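Local atomic coordinates of lasso peptide isopeptidase AtxE2 (Asticcacaulis excentricus, PDB entry 5TXE), a protein that hydrolyses the isopeptide bond of the lasso peptides astexin-2 and astexin-3, recognising their threaded fold and converting them to linear peptides. Residues Arg408-Phe416 against Ser469-Gln477; Leu537-Thr548 against Asn594-Gln605. The protein carries 1 engineered substitution. All coordinates share one frame; numbering follows the deposited sequence.

Contact 1 of 2, residues Arg408-Phe416 against Ser469-Gln477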
loop_
_atom_site.group_PDB
_atom_site.type_symbol
_atom_site.label_atom_id
_atom_site.label_comp_id
_atom_site.label_asym_id
_atom_site.label_seq_id
_atom_site.Cartn_x
_atom_site.Cartn_y
_atom_site.Cartn_z
ATOM N N ARG A 408 4.808 -0.827 -25.315
ATOM C CA ARG A 408 4.934 -2.242 -25.195
ATOM C C ARG A 408 6.402 -2.364 -25.015
ATOM O O ARG A 408 7.148 -1.687 -25.715
ATOM C CB ARG A 408 4.472 -2.967 -26.445
ATOM C CG ARG A 408 4.353 -4.467 -26.218
ATOM C CD ARG A 408 3.821 -5.197 -27.450
ATOM N NE ARG A 408 2.411 -4.942 -27.764
ATOM C CZ ARG A 408 1.382 -5.522 -27.162
ATOM N NH1 ARG A 408 1.553 -6.358 -26.136
ATOM N NH2 ARG A 408 0.147 -5.235 -27.546
ATOM N N ASN A 409 6.818 -3.166 -24.051
ATOM C CA ASN A 409 8.222 -3.262 -23.760
ATOM C C ASN A 409 8.864 -4.302 -24.655
ATOM O O ASN A 409 8.165 -5.001 -25.409
ATOM C CB ASN A 409 8.481 -3.476 -22.246
ATOM C CG ASN A 409 8.198 -4.875 -21.740
ATOM O OD1 ASN A 409 8.009 -5.805 -22.495
ATOM N ND2 ASN A 409 8.132 -5.018 -20.394
ATOM N N ARG A 410 10.186 -4.406 -24.554
ATOM C CA ARG A 410 10.950 -5.316 -25.392
ATOM C C ARG A 410 10.583 -6.791 -25.183
ATOM O O ARG A 410 10.837 -7.626 -26.035
ATOM C CB ARG A 410 12.463 -5.036 -25.279
ATOM C CG ARG A 410 13.150 -4.916 -23.896
ATOM C CD ARG A 410 14.672 -4.924 -24.123
ATOM N NE ARG A 410 15.522 -3.953 -23.446
ATOM C CZ ARG A 410 15.541 -2.634 -23.639
ATOM N NH1 ARG A 410 14.665 -2.057 -24.427
ATOM N NH2 ARG A 410 16.427 -1.885 -22.996
ATOM N N ASN A 411 9.915 -7.123 -24.099
ATOM C CA ASN A 411 9.432 -8.472 -23.940
ATOM C C ASN A 411 7.993 -8.619 -24.355
ATOM O O ASN A 411 7.360 -9.621 -23.991
ATOM C CB ASN A 411 9.616 -8.866 -22.485
ATOM C CG ASN A 411 11.079 -8.789 -22.079
ATOM O OD1 ASN A 411 11.537 -7.879 -21.371
ATOM N ND2 ASN A 411 11.834 -9.739 -22.586
ATOM N N GLY A 412 7.456 -7.624 -25.079
ATOM C CA GLY A 412 6.072 -7.712 -25.592
ATOM C C GLY A 412 4.968 -7.350 -24.604
ATOM O O GLY A 412 3.820 -7.632 -24.825
ATOM N N ILE A 413 5.313 -6.770 -23.467
ATOM C CA ILE A 413 4.326 -6.601 -22.391
ATOM C C ILE A 413 3.856 -5.181 -22.388
ATOM O O ILE A 413 4.636 -4.271 -22.561
ATOM C CB ILE A 413 4.928 -7.002 -21.037
ATOM C CG1 ILE A 413 5.165 -8.506 -21.022
ATOM C CG2 ILE A 413 4.026 -6.574 -19.889
ATOM C CD1 ILE A 413 6.252 -8.934 -20.076
ATOM N N GLU A 414 2.566 -5.008 -22.226
ATOM C CA GLU A 414 1.966 -3.682 -22.175
ATOM C C GLU A 414 2.355 -2.983 -20.876
ATOM O O GLU A 414 2.272 -3.561 -19.815
ATOM C CB GLU A 414 0.429 -3.777 -22.244
ATOM C CG GLU A 414 -0.075 -4.411 -23.550
ATOM C CD GLU A 414 -1.586 -4.591 -23.634
ATOM O OE1 GLU A 414 -2.350 -4.154 -22.742
ATOM O OE2 GLU A 414 -2.005 -5.115 -24.668
ATOM N N VAL A 415 2.754 -1.730 -20.988
ATOM C CA VAL A 415 3.195 -0.950 -19.859
ATOM C C VAL A 415 2.451 0.377 -19.830
ATOM O O VAL A 415 2.269 0.990 -20.877
ATOM C CB VAL A 415 4.664 -0.628 -20.031
ATOM C CG1 VAL A 415 5.136 0.317 -18.921
ATOM C CG2 VAL A 415 5.471 -1.909 -20.041
ATOM N N PHE A 416 2.017 0.823 -18.650
ATOM C CA PHE A 416 1.708 2.244 -18.522
ATOM C C PHE A 416 2.562 2.877 -17.418
ATOM O O PHE A 416 3.128 2.159 -16.563
ATOM C CB PHE A 416 0.211 2.473 -18.331
ATOM C CG PHE A 416 -0.283 2.312 -16.896
ATOM C CD1 PHE A 416 -0.715 1.087 -16.422
ATOM C CD2 PHE A 416 -0.364 3.422 -16.055
ATOM C CE1 PHE A 416 -1.220 0.946 -15.131
ATOM C CE2 PHE A 416 -0.831 3.302 -14.753
ATOM C CZ PHE A 416 -1.271 2.061 -14.291
ATOM N N SER A 469 4.976 -0.583 -12.297
ATOM C CA SER A 469 5.703 -1.760 -12.651
ATOM C C SER A 469 4.855 -2.717 -13.506
ATOM O O SER A 469 3.715 -2.997 -13.171
ATOM C CB SER A 469 6.116 -2.479 -11.377
ATOM O OG SER A 469 7.148 -3.362 -11.730
ATOM N N PRO A 470 5.437 -3.289 -14.569
ATOM C CA PRO A 470 4.598 -4.121 -15.403
ATOM C C PRO A 470 4.472 -5.560 -14.921
ATOM O O PRO A 470 5.237 -6.027 -14.052
ATOM C CB PRO A 470 5.352 -4.094 -16.734
ATOM C CG PRO A 470 6.771 -4.103 -16.310
ATOM C CD PRO A 470 6.791 -3.165 -15.126
ATOM N N ARG A 471 3.529 -6.258 -15.541
ATOM C CA ARG A 471 3.393 -7.701 -15.406
ATOM C C ARG A 471 4.657 -8.472 -15.784
ATOM O O ARG A 471 5.435 -8.055 -16.682
ATOM C CB ARG A 471 2.197 -8.195 -16.227
ATOM C CG ARG A 471 0.876 -7.896 -15.523
ATOM C CD ARG A 471 -0.311 -8.589 -16.171
ATOM N NE ARG A 471 -0.212 -10.056 -16.178
ATOM C CZ ARG A 471 -1.016 -10.869 -16.867
ATOM N NH1 ARG A 471 -2.010 -10.377 -17.599
ATOM N NH2 ARG A 471 -0.830 -12.185 -16.832
ATOM N N SER A 472 4.894 -9.570 -15.063
ATOM C CA SER A 472 6.045 -10.391 -15.385
ATOM C C SER A 472 5.666 -11.384 -16.502
ATOM O O SER A 472 4.498 -11.697 -16.667
ATOM C CB SER A 472 6.501 -11.188 -14.182
ATOM O OG SER A 472 5.497 -12.106 -13.816
ATOM N N GLU A 473 6.665 -11.890 -17.210
ATOM C CA GLU A 473 6.462 -12.981 -18.192
ATOM C C GLU A 473 5.815 -14.199 -17.517
ATOM O O GLU A 473 4.900 -14.806 -18.059
ATOM C CB GLU A 473 7.802 -13.368 -18.827
ATOM C CG GLU A 473 8.460 -12.195 -19.589
ATOM C CD GLU A 473 9.879 -12.452 -20.121
ATOM O OE1 GLU A 473 10.034 -13.418 -20.901
ATOM O OE2 GLU A 473 10.833 -11.678 -19.785
ATOM N N ALA A 474 6.291 -14.530 -16.314
ATOM C CA ALA A 474 5.789 -15.675 -15.558
ATOM C C ALA A 474 4.309 -15.559 -15.266
ATOM O O ALA A 474 3.628 -16.561 -15.138
ATOM C CB ALA A 474 6.540 -15.829 -14.245
ATOM N N SER A 475 3.806 -14.338 -15.096
ATOM C CA SER A 475 2.382 -14.164 -14.824
ATOM C C SER A 475 1.509 -14.551 -16.043
ATOM O O SER A 475 0.306 -14.718 -15.891
ATOM C CB SER A 475 2.092 -12.729 -14.420
ATOM O OG SER A 475 2.259 -11.868 -15.547
ATOM N N TYR A 476 2.120 -14.676 -17.222
ATOM C CA TYR A 476 1.452 -15.166 -18.437
ATOM C C TYR A 476 1.541 -16.700 -18.661
ATOM O O TYR A 476 1.084 -17.195 -19.697
ATOM C CB TYR A 476 2.023 -14.446 -19.682
ATOM C CG TYR A 476 1.599 -13.000 -19.748
ATOM C CD1 TYR A 476 0.312 -12.673 -20.138
ATOM C CD2 TYR A 476 2.459 -11.972 -19.380
ATOM C CE1 TYR A 476 -0.107 -11.371 -20.177
ATOM C CE2 TYR A 476 2.054 -10.658 -19.430
ATOM C CZ TYR A 476 0.763 -10.368 -19.823
ATOM O OH TYR A 476 0.308 -9.079 -19.873
ATOM N N GLN A 477 2.107 -17.442 -17.706
ATOM C CA GLN A 477 2.331 -18.880 -17.853
ATOM C C GLN A 477 1.561 -19.616 -16.758
ATOM O O GLN A 477 1.060 -18.996 -15.810
ATOM C CB GLN A 477 3.841 -19.184 -17.766
ATOM C CG GLN A 477 4.674 -18.559 -18.895
ATOM C CD GLN A 477 6.174 -18.326 -18.579
ATOM O OE1 GLN A 477 6.657 -18.533 -17.458
ATOM N NE2 GLN A 477 6.911 -17.880 -19.592
#
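The ring of Tyr-476 meets the side chain of Ile-413 obliquely, CE2 lying 4.1 Å from Ile-413 CG1, while one face of the ring carries the guanidinium group of Arg-471. There Arg-471 NH2 sits 3.5 Å above the ring plane, displaced toward the rim. The edge of the same guanidinium is turned to Ser-475: NE donates to Ser-475 OG, slightly tilted from the plane, and NH2 adds a weak bond to Ser-475 O. The guanidinium end is thus led away from 408-416.

Ile-413 is the buried centre of the contact. With CG1 anti to its own carbonyl carbon (chi1 -68°), CD1 comes 3.6 Å from Arg-471 O and also meets the CG of Glu-473, whose side chain crosses it at about a right angle. The other branch, CG2, lies 4.2 Å from Pro-470 CB. That same proline carbon is 4.0 Å from Val-415 CG2, and the two side chains run side by side. The carboxylate of Glu-473 passes close to the side chain of Asn-411.

No hydrogen bond joins the two segments; each is shaped from within. Asn-409 OD1 accepts from Asn-411 N (2.8 Å) and Ile-413 N (3.0 Å), which approach from opposite faces of the amide plane, while its ND2 binds Thr-502 on helix 494-512. In 469-477, Ser-472 OG accepts from Ser-475 N and also bonds Glu-489. The side chain of Pro-470 lies about 8 Å from that of Tyr-438, a catalytically important residue.

The first segment is thus a beta hairpin connection between strands 401-408 and 414-421, with a type I turn from Asn-409 to Gly-412 reinforced by an Asx turn, packed against the loop after strand 463-467 at the antiparallel end of the alpha/beta-hydrolase sheet.

Contact 2 of 2, residues Leu537-Thr548 against Asn594-Gln605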
loop_
_atom_site.group_PDB
_atom_site.type_symbol
_atom_site.label_atom_id
_atom_site.label_comp_id
_atom_site.label_asym_id
_atom_site.label_seq_id
_atom_site.Cartn_x
_atom_site.Cartn_y
_atom_site.Cartn_z
ATOM N N LEU A 537 21.554 -0.176 -10.178
ATOM C CA LEU A 537 22.818 0.572 -10.047
ATOM C C LEU A 537 23.983 -0.346 -10.382
ATOM O O LEU A 537 25.047 0.087 -10.697
ATOM C CB LEU A 537 22.997 1.127 -8.650
ATOM C CG LEU A 537 21.993 2.154 -8.206
ATOM C CD1 LEU A 537 22.388 2.744 -6.864
ATOM C CD2 LEU A 537 21.831 3.260 -9.205
ATOM N N ILE A 538 23.768 -1.635 -10.280
ATOM C CA ILE A 538 24.828 -2.581 -10.568
ATOM C C ILE A 538 24.812 -3.009 -12.019
ATOM O O ILE A 538 25.854 -3.239 -12.584
ATOM C CB ILE A 538 24.704 -3.816 -9.671
ATOM C CG1 ILE A 538 25.146 -3.432 -8.243
ATOM C CG2 ILE A 538 25.532 -5.004 -10.169
ATOM C CD1 ILE A 538 24.593 -4.386 -7.233
ATOM N N ASN A 539 23.635 -3.164 -12.603
ATOM C CA ASN A 539 23.518 -3.760 -13.923
ATOM C C ASN A 539 23.205 -2.748 -15.042
ATOM O O ASN A 539 22.803 -3.128 -16.134
ATOM C CB ASN A 539 22.463 -4.869 -13.847
ATOM C CG ASN A 539 22.863 -5.993 -12.919
ATOM O OD1 ASN A 539 23.680 -6.791 -13.265
ATOM N ND2 ASN A 539 22.306 -6.025 -11.717
ATOM N N SER A 540 23.372 -1.455 -14.757
ATOM C CA SER A 540 23.329 -0.430 -15.759
ATOM C C SER A 540 24.133 0.763 -15.290
ATOM O O SER A 540 24.477 0.892 -14.128
ATOM C CB SER A 540 21.901 -0.021 -16.004
ATOM O OG SER A 540 21.521 1.103 -15.251
ATOM N N HIS A 541 24.447 1.649 -16.204
ATOM C CA HIS A 541 25.007 2.957 -15.901
ATOM C C HIS A 541 24.089 4.025 -16.398
ATOM O O HIS A 541 24.488 5.106 -16.782
ATOM C CB HIS A 541 26.389 3.082 -16.559
ATOM C CG HIS A 541 27.424 2.196 -15.951
ATOM N ND1 HIS A 541 27.598 0.878 -16.335
ATOM C CD2 HIS A 541 28.371 2.441 -15.014
ATOM C CE1 HIS A 541 28.586 0.343 -15.637
ATOM N NE2 HIS A 541 29.064 1.268 -14.821
ATOM N N ARG A 542 22.804 3.752 -16.355
ATOM C CA ARG A 542 21.824 4.740 -16.788
ATOM C C ARG A 542 21.419 5.734 -15.745
ATOM O O ARG A 542 20.702 6.673 -16.085
ATOM C CB ARG A 542 20.590 4.013 -17.222
ATOM C CG ARG A 542 20.886 3.030 -18.330
ATOM C CD ARG A 542 21.036 3.704 -19.672
ATOM N NE ARG A 542 20.655 2.708 -20.670
ATOM C CZ ARG A 542 19.670 2.872 -21.534
ATOM N NH1 ARG A 542 18.994 4.025 -21.601
ATOM N NH2 ARG A 542 19.371 1.881 -22.347
ATOM N N PHE A 543 21.836 5.549 -14.472
ATOM C CA PHE A 543 21.350 6.440 -13.395
ATOM C C PHE A 543 22.414 7.331 -12.820
ATOM O O PHE A 543 23.445 6.877 -12.435
ATOM C CB PHE A 543 20.688 5.565 -12.338
ATOM C CG PHE A 543 19.592 4.734 -12.917
ATOM C CD1 PHE A 543 18.422 5.334 -13.325
ATOM C CD2 PHE A 543 19.731 3.412 -13.080
ATOM C CE1 PHE A 543 17.415 4.601 -13.865
ATOM C CE2 PHE A 543 18.727 2.669 -13.636
ATOM C CZ PHE A 543 17.570 3.273 -14.015
ATOM N N ALA A 544 22.170 8.622 -12.743
ATOM C CA ALA A 544 23.172 9.510 -12.227
ATOM C C ALA A 544 23.050 9.775 -10.700
ATOM O O ALA A 544 23.939 10.429 -10.111
ATOM C CB ALA A 544 23.088 10.817 -12.955
ATOM N N ALA A 545 21.938 9.368 -10.097
ATOM C CA ALA A 545 21.722 9.509 -8.624
ATOM C C ALA A 545 20.566 8.635 -8.187
ATOM O O ALA A 545 19.693 8.306 -9.021
ATOM C CB ALA A 545 21.487 10.946 -8.251
ATOM N N ALA A 546 20.602 8.183 -6.937
ATOM C CA ALA A 546 19.556 7.330 -6.436
ATOM C C ALA A 546 19.259 7.566 -4.970
ATOM O O ALA A 546 20.120 8.075 -4.228
ATOM C CB ALA A 546 19.886 5.891 -6.699
ATOM N N VAL A 547 18.020 7.236 -4.587
ATOM C CA VAL A 547 17.562 7.227 -3.248
ATOM C C VAL A 547 16.825 5.927 -3.028
ATOM O O VAL A 547 16.092 5.488 -3.899
ATOM C CB VAL A 547 16.624 8.387 -2.965
ATOM C CG1 VAL A 547 16.119 8.311 -1.524
ATOM C CG2 VAL A 547 17.363 9.711 -3.172
ATOM N N THR A 548 17.058 5.277 -1.880
ATOM C CA THR A 548 16.317 4.073 -1.495
ATOM C C THR A 548 15.920 4.172 -0.018
ATOM O O THR A 548 16.600 4.836 0.752
ATOM C CB THR A 548 17.133 2.810 -1.792
ATOM O OG1 THR A 548 16.373 1.685 -1.457
ATOM C CG2 THR A 548 18.396 2.689 -0.944
ATOM N N ASN A 594 29.808 -5.758 -5.019
ATOM C CA ASN A 594 30.001 -4.791 -6.088
ATOM C C ASN A 594 30.359 -3.400 -5.650
ATOM O O ASN A 594 30.424 -2.493 -6.471
ATOM C CB ASN A 594 28.712 -4.720 -6.895
ATOM C CG ASN A 594 28.416 -6.037 -7.602
ATOM O OD1 ASN A 594 29.156 -6.397 -8.508
ATOM N ND2 ASN A 594 27.362 -6.765 -7.185
ATOM N N ALA A 595 30.699 -3.214 -4.379
ATOM C CA ALA A 595 31.000 -1.865 -3.881
ATOM C C ALA A 595 31.973 -1.070 -4.729
ATOM O O ALA A 595 31.794 0.126 -4.964
ATOM C CB ALA A 595 31.570 -1.925 -2.472
ATOM N N SER A 596 33.041 -1.703 -5.160
ATOM C CA SER A 596 34.108 -0.954 -5.841
ATOM C C SER A 596 33.706 -0.472 -7.243
ATOM O O SER A 596 34.342 0.409 -7.774
ATOM C CB SER A 596 35.410 -1.774 -5.837
ATOM O OG SER A 596 35.119 -3.020 -6.481
ATOM N N ARG A 597 32.620 -0.969 -7.818
ATOM C CA ARG A 597 32.153 -0.409 -9.119
ATOM C C ARG A 597 30.832 0.358 -9.050
ATOM O O ARG A 597 30.169 0.567 -10.016
ATOM C CB ARG A 597 32.021 -1.522 -10.157
ATOM C CG ARG A 597 30.991 -2.591 -9.881
ATOM C CD ARG A 597 31.346 -3.704 -10.839
ATOM N NE ARG A 597 30.529 -4.902 -10.797
ATOM C CZ ARG A 597 29.435 -5.080 -11.525
ATOM N NH1 ARG A 597 28.969 -4.074 -12.238
ATOM N NH2 ARG A 597 28.772 -6.229 -11.479
ATOM N N LEU A 598 30.461 0.789 -7.871
ATOM C CA LEU A 598 29.190 1.411 -7.707
ATOM C C LEU A 598 29.425 2.912 -7.574
ATOM O O LEU A 598 29.589 3.463 -6.456
ATOM C CB LEU A 598 28.534 0.812 -6.486
ATOM C CG LEU A 598 27.040 0.659 -6.602
ATOM C CD1 LEU A 598 26.709 -0.742 -6.127
ATOM C CD2 LEU A 598 26.341 1.791 -5.830
ATOM N N ASP A 599 29.455 3.579 -8.716
ATOM C CA ASP A 599 29.814 4.974 -8.698
ATOM C C ASP A 599 28.652 5.970 -8.600
ATOM O O ASP A 599 28.895 7.158 -8.401
ATOM C CB ASP A 599 30.698 5.274 -9.899
ATOM C CG ASP A 599 32.020 4.522 -9.811
ATOM O OD1 ASP A 599 32.735 4.704 -8.788
ATOM O OD2 ASP A 599 32.344 3.748 -10.731
ATOM N N THR A 600 27.418 5.500 -8.739
ATOM C CA THR A 600 26.271 6.374 -8.597
ATOM C C THR A 600 26.056 6.818 -7.145
ATOM O O THR A 600 25.940 5.993 -6.283
ATOM C CB THR A 600 25.022 5.612 -9.033
ATOM O OG1 THR A 600 25.179 5.197 -10.393
ATOM C CG2 THR A 600 23.780 6.495 -8.967
ATOM N N PRO A 601 25.893 8.110 -6.901
ATOM C CA PRO A 601 25.500 8.624 -5.589
ATOM C C PRO A 601 24.239 7.984 -5.097
ATOM O O PRO A 601 23.246 7.953 -5.809
ATOM C CB PRO A 601 25.279 10.105 -5.844
ATOM C CG PRO A 601 26.169 10.431 -7.014
ATOM C CD PRO A 601 26.078 9.208 -7.899
ATOM N N LEU A 602 24.278 7.470 -3.871
ATOM C CA LEU A 602 23.135 6.790 -3.285
ATOM C C LEU A 602 22.875 7.312 -1.872
ATOM O O LEU A 602 23.784 7.318 -0.995
ATOM C CB LEU A 602 23.457 5.332 -3.202
ATOM C CG LEU A 602 22.419 4.470 -2.499
ATOM C CD1 LEU A 602 21.104 4.506 -3.240
ATOM C CD2 LEU A 602 22.892 3.039 -2.338
ATOM N N LEU A 603 21.648 7.759 -1.669
ATOM C CA LEU A 603 21.138 8.124 -0.389
ATOM C C LEU A 603 20.199 7.062 0.129
ATOM O O LEU A 603 19.254 6.710 -0.572
ATOM C CB LEU A 603 20.418 9.435 -0.472
ATOM C CG LEU A 603 19.727 9.889 0.806
ATOM C CD1 LEU A 603 20.712 10.252 1.864
ATOM C CD2 LEU A 603 18.921 11.133 0.497
ATOM N N ILE A 604 20.435 6.570 1.357
ATOM C CA ILE A 604 19.530 5.590 1.987
ATOM C C ILE A 604 18.837 6.242 3.194
ATOM O O ILE A 604 19.504 6.701 4.137
ATOM C CB ILE A 604 20.304 4.337 2.462
ATOM C CG1 ILE A 604 21.145 3.744 1.311
ATOM C CG2 ILE A 604 19.399 3.262 2.985
ATOM C CD1 ILE A 604 22.310 2.892 1.790
ATOM N N GLN A 605 17.517 6.251 3.190
ATOM C CA GLN A 605 16.768 6.906 4.247
ATOM C C GLN A 605 16.022 5.815 4.939
ATOM O O GLN A 605 14.882 5.477 4.560
ATOM C CB GLN A 605 15.850 7.958 3.665
ATOM C CG GLN A 605 16.624 9.122 3.061
ATOM C CD GLN A 605 15.906 10.448 3.134
ATOM O OE1 GLN A 605 15.874 11.090 4.215
ATOM N NE2 GLN A 605 15.399 10.932 1.992
HETATM O O HOH W 1 26.496 2.676 -9.486
#
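Ile-538 and Leu-598 meet obliquely, CG1 to CD1 at 3.8 Å, whereas Asn-594 and Arg-597 each cross Ile-538 at about a right angle. With CG1 beside its backbone N (chi1 -74°), Ile-538 brings CG2 to Arg-597 NH2 (3.7 Å), and Arg-597 NH1 makes a weak hydrogen bond to Ile-538 O. CD1 lies against the Asn-594 amide, whose ND2 is bonded to Ala-587. Leu-537 crosses Thr-600 at a right angle too, CD2 on CG2. The threonine's OG1 donates to Phe-543 O at 3.2 Å, tilted 26° from the carbonyl plane.

The parallel strands 545-548 and 602-605 run 13° apart. Val-547 lies alongside Leu-603, both against Trp-656 of helix 643-662; Thr-548 lies alongside Ile-604 on the opposite face, CG2 3.7 Å from CG1, on the side of helix 528-539.

Four backbone bonds, beginning with Ala-546 N to Pro-601 O (2.9 Å), pair the facing strand groups, while Val-547 bonds to Leu-523 and Leu-602 to Pro-627; a water bridges Leu-537 O and Thr-600 N. Polar bonding and aliphatic packing join the strands, with the side chains of Ile-604 and Thr-548 about 8 and 9 Å from those of Glu-610 (inferred charge relay) and Ala-527 (engineered nucleophile position).

Both contacts reach the eight-stranded mixed sheet of the hydrolase domain, but in different parts of it. Contact 1 is partly buried and lies at the antiparallel end, where a hairpin meets a loop; contact 2 is largely buried and joins two neighbouring parallel strands, together with the end of helix 528-539 and the loops leading into the strands. Their centres are 25 Å apart, and helix 494-512 touches side chains of both. The chemistry follows the place: contact 1 relies on apolar contact between a hairpin and a loop, each held by hydrogen bonds of its own, while contact 2 adds a ladder of backbone hydrogen bonds and covers more than twice the surface, 787 against 313 Å².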